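PDB 4GKP: spindle pole body-associated protein VIK1 from Candida glabrata, which probably binds microtubules through a kinesin motor-like domain that is noncatalytic, acting as the partner of the kinesin Kar3. Local coordinates for residues I39-M42 with T47-F50; F246-D251 with S264-I269. All coordinates share one frame; numbering follows the deposited sequence.

Interaction 1: residues I39-M42 with T47-F50; sequences IEDM and TYKF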
ATOM      1  N   ILE A  39     -12.618   5.439  14.944  1.00 48.07           N
ATOM      2  CA  ILE A  39     -13.857   4.818  14.516  1.00 47.79           C
ATOM      3  C   ILE A  39     -14.316   3.886  15.637  1.00 48.57           C
ATOM      4  O   ILE A  39     -13.578   2.989  16.066  1.00 47.17           O
ATOM      5  CB  ILE A  39     -13.684   4.041  13.187  1.00 45.81           C
ATOM      6  CG1 ILE A  39     -13.132   4.956  12.089  1.00 43.31           C
ATOM      7  CG2 ILE A  39     -15.003   3.422  12.743  1.00 44.36           C
ATOM      8  CD1 ILE A  39     -12.627   4.209  10.871  1.00 44.40           C
ATOM      9  N   GLU A  40     -15.519   4.125  16.142  1.00 51.95           N
ATOM     10  CA  GLU A  40     -16.102   3.180  17.070  1.00 52.87           C
ATOM     11  C   GLU A  40     -17.011   2.215  16.331  1.00 50.16           C
ATOM     12  O   GLU A  40     -17.883   2.623  15.569  1.00 48.87           O
ATOM     13  CB  GLU A  40     -16.840   3.850  18.230  1.00 56.35           C
ATOM     14  CG  GLU A  40     -17.492   2.814  19.138  1.00 61.54           C
ATOM     15  CD  GLU A  40     -17.949   3.353  20.475  1.00 65.34           C
ATOM     16  OE1 GLU A  40     -18.492   4.480  20.526  1.00 60.13           O
ATOM     17  OE2 GLU A  40     -17.779   2.615  21.475  1.00 69.41           O
ATOM     18  N   ASP A  41     -16.763   0.935  16.579  1.00 50.17           N
ATOM     19  CA  ASP A  41     -17.568  -0.170  16.105  1.00 50.55           C
ATOM     20  C   ASP A  41     -18.642  -0.482  17.168  1.00 52.22           C
ATOM     21  O   ASP A  41     -18.366  -1.130  18.176  1.00 51.31           O
ATOM     22  CB  ASP A  41     -16.620  -1.352  15.907  1.00 50.96           C
ATOM     23  CG  ASP A  41     -17.275  -2.548  15.273  1.00 53.28           C
ATOM     24  OD1 ASP A  41     -18.521  -2.656  15.313  1.00 55.04           O
ATOM     25  OD2 ASP A  41     -16.517  -3.395  14.740  1.00 51.49           O
ATOM     26  N   MET A  42     -19.859   0.001  16.951  1.00 55.96           N
ATOM     27  CA  MET A  42     -20.953  -0.214  17.908  1.00 60.01           C
ATOM     28  C   MET A  42     -21.458  -1.669  17.884  1.00 62.94           C
ATOM     29  O   MET A  42     -22.085  -2.132  18.842  1.00 63.93           O
ATOM     30  CB  MET A  42     -22.119   0.750  17.647  1.00 62.50           C
ATOM     31  CG  MET A  42     -21.743   2.223  17.518  1.00 68.66           C
ATOM     32  SD  MET A  42     -21.192   3.002  19.053  1.00 76.76           S
ATOM     33  N   THR A  47     -13.287   0.332  19.890  1.00 59.69           N
ATOM     34  CA  THR A  47     -12.920   1.598  19.243  1.00 59.27           C
ATOM     35  C   THR A  47     -11.562   1.469  18.545  1.00 55.82           C
ATOM     36  O   THR A  47     -10.617   0.899  19.095  1.00 51.39           O
ATOM     37  CB  THR A  47     -12.982   2.793  20.227  1.00 61.98           C
ATOM     38  OG1 THR A  47     -14.358   3.102  20.500  1.00 66.50           O
ATOM     39  CG2 THR A  47     -12.316   4.039  19.648  1.00 59.89           C
ATOM     40  N   TYR A  48     -11.499   1.974  17.314  1.00 52.76           N
ATOM     41  CA  TYR A  48     -10.297   1.868  16.490  1.00 49.40           C
ATOM     42  C   TYR A  48      -9.657   3.224  16.229  1.00 46.96           C
ATOM     43  O   TYR A  48     -10.295   4.144  15.695  1.00 43.50           O
ATOM     44  CB  TYR A  48     -10.617   1.140  15.182  1.00 48.89           C
ATOM     45  CG  TYR A  48     -11.006  -0.300  15.411  1.00 48.32           C
ATOM     46  CD1 TYR A  48     -10.042  -1.254  15.737  1.00 49.88           C
ATOM     47  CD2 TYR A  48     -12.336  -0.704  15.335  1.00 49.08           C
ATOM     48  CE1 TYR A  48     -10.389  -2.577  15.964  1.00 50.50           C
ATOM     49  CE2 TYR A  48     -12.695  -2.026  15.557  1.00 50.33           C
ATOM     50  CZ  TYR A  48     -11.718  -2.952  15.872  1.00 50.41           C
ATOM     51  OH  TYR A  48     -12.056  -4.255  16.091  1.00 51.74           O
ATOM     52  N   LYS A  49      -8.396   3.340  16.630  1.00 45.84           N
ATOM     53  CA  LYS A  49      -7.643   4.576  16.449  1.00 48.48           C
ATOM     54  C   LYS A  49      -6.717   4.489  15.227  1.00 46.71           C
ATOM     55  O   LYS A  49      -6.186   3.422  14.905  1.00 43.78           O
ATOM     56  CB  LYS A  49      -6.857   4.936  17.719  1.00 47.67           C
ATOM     57  N   PHE A  50      -6.552   5.627  14.557  1.00 45.54           N
ATOM     58  CA  PHE A  50      -5.732   5.748  13.355  1.00 45.31           C
ATOM     59  C   PHE A  50      -4.831   6.990  13.415  1.00 46.34           C
ATOM     60  O   PHE A  50      -5.100   7.923  14.180  1.00 44.93           O
ATOM     61  CB  PHE A  50      -6.645   5.831  12.126  1.00 43.09           C
ATOM     62  CG  PHE A  50      -7.443   4.575  11.874  1.00 44.95           C
ATOM     63  CD1 PHE A  50      -6.875   3.497  11.193  1.00 41.60           C
ATOM     64  CD2 PHE A  50      -8.761   4.463  12.328  1.00 44.05           C
ATOM     65  CE1 PHE A  50      -7.606   2.344  10.965  1.00 43.59           C
ATOM     66  CE2 PHE A  50      -9.501   3.311  12.095  1.00 44.28           C
ATOM     67  CZ  PHE A  50      -8.924   2.251  11.411  1.00 45.43           C
TER
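Ile39 reaches across the hairpin to Phe50 with the end of its longer branch: CD1 lies 3.5 Å from Phe50 CE2, and the two side chains run at a slant to each other. CG1 stands beside the backbone N (chi1 -56°) and the chain then extends, which brings CD1 to the Phe50 ring. On this same face, Asp41 and Tyr48 lie side by side and point the same way. The CB of Asp41 meets the edge of the Tyr48 ring near its plane, 4.0 Å from CE2, while the carboxylate is turned 43° from the ring; its OD1 accepts a hydrogen bond from the backbone N of Asn44 in the turn. Leu260 of helix 256-266 touches both the Tyr48 and Phe50 rings, and Ala19 of strand 17-22 both Ile39 and Phe50. Glu40 and Thr47 sit on the other face as a non-hydrogen-bonded pair, with Glu40 CG 3.4 Å from Thr47 OG1.

Between the two faces, Ile39 and Tyr48 form an antiparallel hydrogen-bonded pair. Ile39 N donates to Tyr48 O at 2.8 Å, and Tyr48 N returns a bond to Ile39 O at 2.6 Å; both are nearly straight, at 168°. The chemistry is thus divided: backbone bonds set the register, Ile39, Tyr48 and Phe50 pack one face against the core, and the more polar face of Glu40 and Thr47 is left partly open to solvent.

Interaction 2: residues F246-D251 with S264-I269; sequences FVFQID and SHLSFI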
ATOM      1  N   PHE A 246      -0.055   1.990   6.034  1.00 30.75           N
ATOM      2  CA  PHE A 246      -1.245   1.238   5.717  1.00 31.78           C
ATOM      3  C   PHE A 246      -2.427   2.147   5.403  1.00 32.85           C
ATOM      4  O   PHE A 246      -2.691   3.126   6.114  1.00 34.18           O
ATOM      5  CB  PHE A 246      -1.603   0.320   6.888  1.00 32.57           C
ATOM      6  CG  PHE A 246      -0.497  -0.625   7.297  1.00 32.46           C
ATOM      7  CD1 PHE A 246      -0.346  -1.853   6.665  1.00 31.61           C
ATOM      8  CD2 PHE A 246       0.375  -0.295   8.334  1.00 33.64           C
ATOM      9  CE1 PHE A 246       0.656  -2.728   7.049  1.00 32.55           C
ATOM     10  CE2 PHE A 246       1.383  -1.172   8.720  1.00 34.18           C
ATOM     11  CZ  PHE A 246       1.521  -2.390   8.072  1.00 31.69           C
ATOM     12  N   VAL A 247      -3.139   1.827   4.329  1.00 31.07           N
ATOM     13  CA  VAL A 247      -4.410   2.474   4.074  1.00 33.58           C
ATOM     14  C   VAL A 247      -5.504   1.396   4.082  1.00 33.28           C
ATOM     15  O   VAL A 247      -5.369   0.358   3.430  1.00 31.29           O
ATOM     16  CB  VAL A 247      -4.395   3.332   2.779  1.00 33.42           C
ATOM     17  CG1 VAL A 247      -3.891   2.527   1.600  1.00 37.57           C
ATOM     18  CG2 VAL A 247      -5.780   3.860   2.457  1.00 34.20           C
ATOM     19  N   PHE A 248      -6.556   1.640   4.857  1.00 32.30           N
ATOM     20  CA  PHE A 248      -7.680   0.707   4.974  1.00 32.32           C
ATOM     21  C   PHE A 248      -8.941   1.326   4.403  1.00 32.66           C
ATOM     22  O   PHE A 248      -9.353   2.410   4.810  1.00 35.76           O
ATOM     23  CB  PHE A 248      -7.922   0.337   6.434  1.00 31.68           C
ATOM     24  CG  PHE A 248      -6.722  -0.256   7.119  1.00 31.70           C
ATOM     25  CD1 PHE A 248      -6.517  -1.635   7.129  1.00 30.86           C
ATOM     26  CD2 PHE A 248      -5.806   0.567   7.781  1.00 30.70           C
ATOM     27  CE1 PHE A 248      -5.415  -2.177   7.777  1.00 32.45           C
ATOM     28  CE2 PHE A 248      -4.709   0.032   8.431  1.00 31.36           C
ATOM     29  CZ  PHE A 248      -4.500  -1.341   8.416  1.00 32.23           C
ATOM     30  N   GLN A 249      -9.536   0.638   3.444  1.00 35.59           N
ATOM     31  CA  GLN A 249     -10.785   1.051   2.824  1.00 39.36           C
ATOM     32  C   GLN A 249     -11.942   0.712   3.786  1.00 41.36           C
ATOM     33  O   GLN A 249     -12.201  -0.466   4.075  1.00 40.70           O
ATOM     34  CB  GLN A 249     -10.925   0.329   1.482  1.00 41.40           C
ATOM     35  CG  GLN A 249     -12.277   0.433   0.802  1.00 51.15           C
ATOM     36  CD  GLN A 249     -12.249   1.242  -0.479  1.00 57.53           C
ATOM     37  OE1 GLN A 249     -11.284   1.951  -0.772  1.00 63.31           O
ATOM     38  NE2 GLN A 249     -13.322   1.142  -1.253  1.00 59.90           N
ATOM     39  N   ILE A 250     -12.589   1.749   4.319  1.00 41.25           N
ATOM     40  CA  ILE A 250     -13.722   1.566   5.230  1.00 42.58           C
ATOM     41  C   ILE A 250     -15.014   2.010   4.546  1.00 45.46           C
ATOM     42  O   ILE A 250     -15.276   3.209   4.399  1.00 45.42           O
ATOM     43  CB  ILE A 250     -13.497   2.233   6.612  1.00 40.75           C
ATOM     44  CG1 ILE A 250     -12.627   1.334   7.493  1.00 42.82           C
ATOM     45  CG2 ILE A 250     -14.795   2.372   7.379  1.00 39.80           C
ATOM     46  CD1 ILE A 250     -11.179   1.700   7.502  1.00 39.76           C
ATOM     47  N   ASP A 251     -15.792   1.025   4.093  1.00 49.16           N
ATOM     48  CA  ASP A 251     -17.015   1.287   3.333  1.00 49.54           C
ATOM     49  C   ASP A 251     -18.171   0.330   3.636  1.00 51.83           C
ATOM     50  O   ASP A 251     -18.374  -0.075   4.783  1.00 50.23           O
ATOM     51  CB  ASP A 251     -16.714   1.328   1.829  1.00 48.42           C
ATOM     52  CG  ASP A 251     -16.272  -0.014   1.265  1.00 49.48           C
ATOM     53  OD1 ASP A 251     -16.086  -0.985   2.039  1.00 45.66           O
ATOM     54  OD2 ASP A 251     -16.113  -0.082   0.024  1.00 51.04           O
ATOM     55  N   SER A 264      -5.980  -3.039  13.913  1.00 48.63           N
ATOM     56  CA  SER A 264      -5.581  -3.143  15.323  1.00 49.91           C
ATOM     57  C   SER A 264      -4.275  -3.934  15.544  1.00 49.17           C
ATOM     58  O   SER A 264      -3.432  -3.539  16.355  1.00 46.26           O
ATOM     59  CB  SER A 264      -6.724  -3.751  16.148  1.00 52.15           C
ATOM     60  OG  SER A 264      -6.340  -3.947  17.495  1.00 55.84           O
ATOM     61  N   HIS A 265      -4.114  -5.044  14.829  1.00 49.87           N
ATOM     62  CA  HIS A 265      -2.882  -5.831  14.911  1.00 52.08           C
ATOM     63  C   HIS A 265      -1.738  -5.171  14.196  1.00 51.34           C
ATOM     64  O   HIS A 265      -0.608  -5.205  14.674  1.00 50.21           O
ATOM     65  CB  HIS A 265      -3.092  -7.251  14.390  1.00 56.59           C
ATOM     66  CG  HIS A 265      -4.122  -8.037  15.171  1.00 61.68           C
ATOM     67  ND1 HIS A 265      -3.944  -8.385  16.463  1.00 66.19           N
ATOM     68  CD2 HIS A 265      -5.372  -8.532  14.799  1.00 62.63           C
ATOM     69  CE1 HIS A 265      -5.024  -9.069  16.896  1.00 66.84           C
ATOM     70  NE2 HIS A 265      -5.895  -9.160  15.874  1.00 65.32           N
ATOM     71  N   LEU A 266      -2.022  -4.548  13.051  1.00 50.12           N
ATOM     72  CA  LEU A 266      -0.988  -3.885  12.255  1.00 47.81           C
ATOM     73  C   LEU A 266      -0.484  -2.606  12.915  1.00 50.60           C
ATOM     74  O   LEU A 266       0.578  -2.099  12.560  1.00 46.78           O
ATOM     75  CB  LEU A 266      -1.500  -3.587  10.851  1.00 43.48           C
ATOM     76  CG  LEU A 266      -1.710  -4.802   9.958  1.00 40.59           C
ATOM     77  CD1 LEU A 266      -2.582  -4.442   8.762  1.00 40.27           C
ATOM     78  CD2 LEU A 266      -0.365  -5.341   9.516  1.00 40.28           C
ATOM     79  N   SER A 267      -1.249  -2.107  13.888  1.00 53.54           N
ATOM     80  CA  SER A 267      -0.905  -0.892  14.622  1.00 54.41           C
ATOM     81  C   SER A 267       0.305  -1.067  15.531  1.00 54.24           C
ATOM     82  O   SER A 267       0.772  -0.102  16.124  1.00 53.37           O
ATOM     83  CB  SER A 267      -2.100  -0.414  15.451  1.00 55.64           C
ATOM     84  OG  SER A 267      -2.234  -1.168  16.647  1.00 60.88           O
ATOM     85  N   PHE A 268       0.808  -2.294  15.645  1.00 60.71           N
ATOM     86  CA  PHE A 268       1.965  -2.569  16.511  1.00 64.66           C
ATOM     87  C   PHE A 268       3.306  -2.683  15.764  1.00 61.83           C
ATOM     88  O   PHE A 268       4.352  -2.864  16.393  1.00 58.70           O
ATOM     89  CB  PHE A 268       1.716  -3.819  17.380  1.00 68.46           C
ATOM     90  CG  PHE A 268       0.713  -3.605  18.490  1.00 70.46           C
ATOM     91  CD1 PHE A 268       1.016  -2.782  19.581  1.00 70.85           C
ATOM     92  CD2 PHE A 268      -0.533  -4.233  18.453  1.00 70.56           C
ATOM     93  CE1 PHE A 268       0.096  -2.581  20.603  1.00 72.11           C
ATOM     94  CE2 PHE A 268      -1.458  -4.039  19.475  1.00 72.49           C
ATOM     95  CZ  PHE A 268      -1.143  -3.212  20.551  1.00 74.10           C
ATOM     96  N   ILE A 269       3.269  -2.581  14.432  1.00 59.48           N
ATOM     97  CA  ILE A 269       4.465  -2.736  13.594  1.00 56.54           C
ATOM     98  C   ILE A 269       5.377  -1.525  13.739  1.00 57.03           C
ATOM     99  O   ILE A 269       4.924  -0.375  13.633  1.00 56.67           O
ATOM    100  CB  ILE A 269       4.097  -3.040  12.115  1.00 58.55           C
ATOM    101  CG1 ILE A 269       3.855  -4.541  11.945  1.00 56.53           C
ATOM    102  CG2 ILE A 269       5.190  -2.594  11.146  1.00 56.90           C
ATOM    103  CD1 ILE A 269       2.803  -4.878  10.915  1.00 56.39           C
TER
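Leu266 is the hub of an entirely apolar contact in which two phenylalanines of strand 246-250 receive it in different ways. The CH-pi component falls on Phe246: Leu266 CB stands over the centre of the ring, 4.3 Å from its centroid and 10° off the normal, with the two side chains crossing at about a right angle.

Simple van der Waals packing makes up the rest. Leu266 CG lies beside the backbone N (chi1 -70°), and its methyls part from there: CD2 settles 3.7 Å from Phe246 CE1, whereas CD1 meets the edge of the Phe248 ring, in its plane, 3.7 Å from CZ. Ile269 adds a smaller contact from beyond the helix, its CD1 lying 4.0 Å from Phe246 CZ. Phe239 of helix 230-241 touches both Leu266 and Ile269, and the Phe246 ring also meets that of Phe86 on the neighbouring strand.

No polar bond joins the two segments; on the helical side, Ser267 OG donates to Ser264 O at 2.7 Å, from above the carbonyl plane, and a type I turn from Leu266 to Ile269 brings Ile269 back toward the Phe246 ring.

Packing of a C-terminal helix against a parallel central strand is characteristic of the alpha/beta core of the kinesin motor fold, a P-loop NTPase relative that Vik1 keeps as a noncatalytic motor homology domain.

How the interactions relate
Interaction 1 precedes interaction 2 along the chain, and their centres lie 11 Å apart on the same side of the domain's centre. The first closes a hairpin of the small antiparallel sheet formed by strands 30-33, 38-41 and 46-49; the second joins strand 246-250 of the main mixed sheet to the last turn of helix 256-266 and the residues after it. Direct packing links them: Tyr48 CE1 is 3.9 Å from Ser264 CB, and Phe50 CE1 is 4.1 Å from Phe248 CD2. The small sheet thus packs on both helix 256-266 and the central sheet, joining an early part of the motor homology domain to its C-terminal elements.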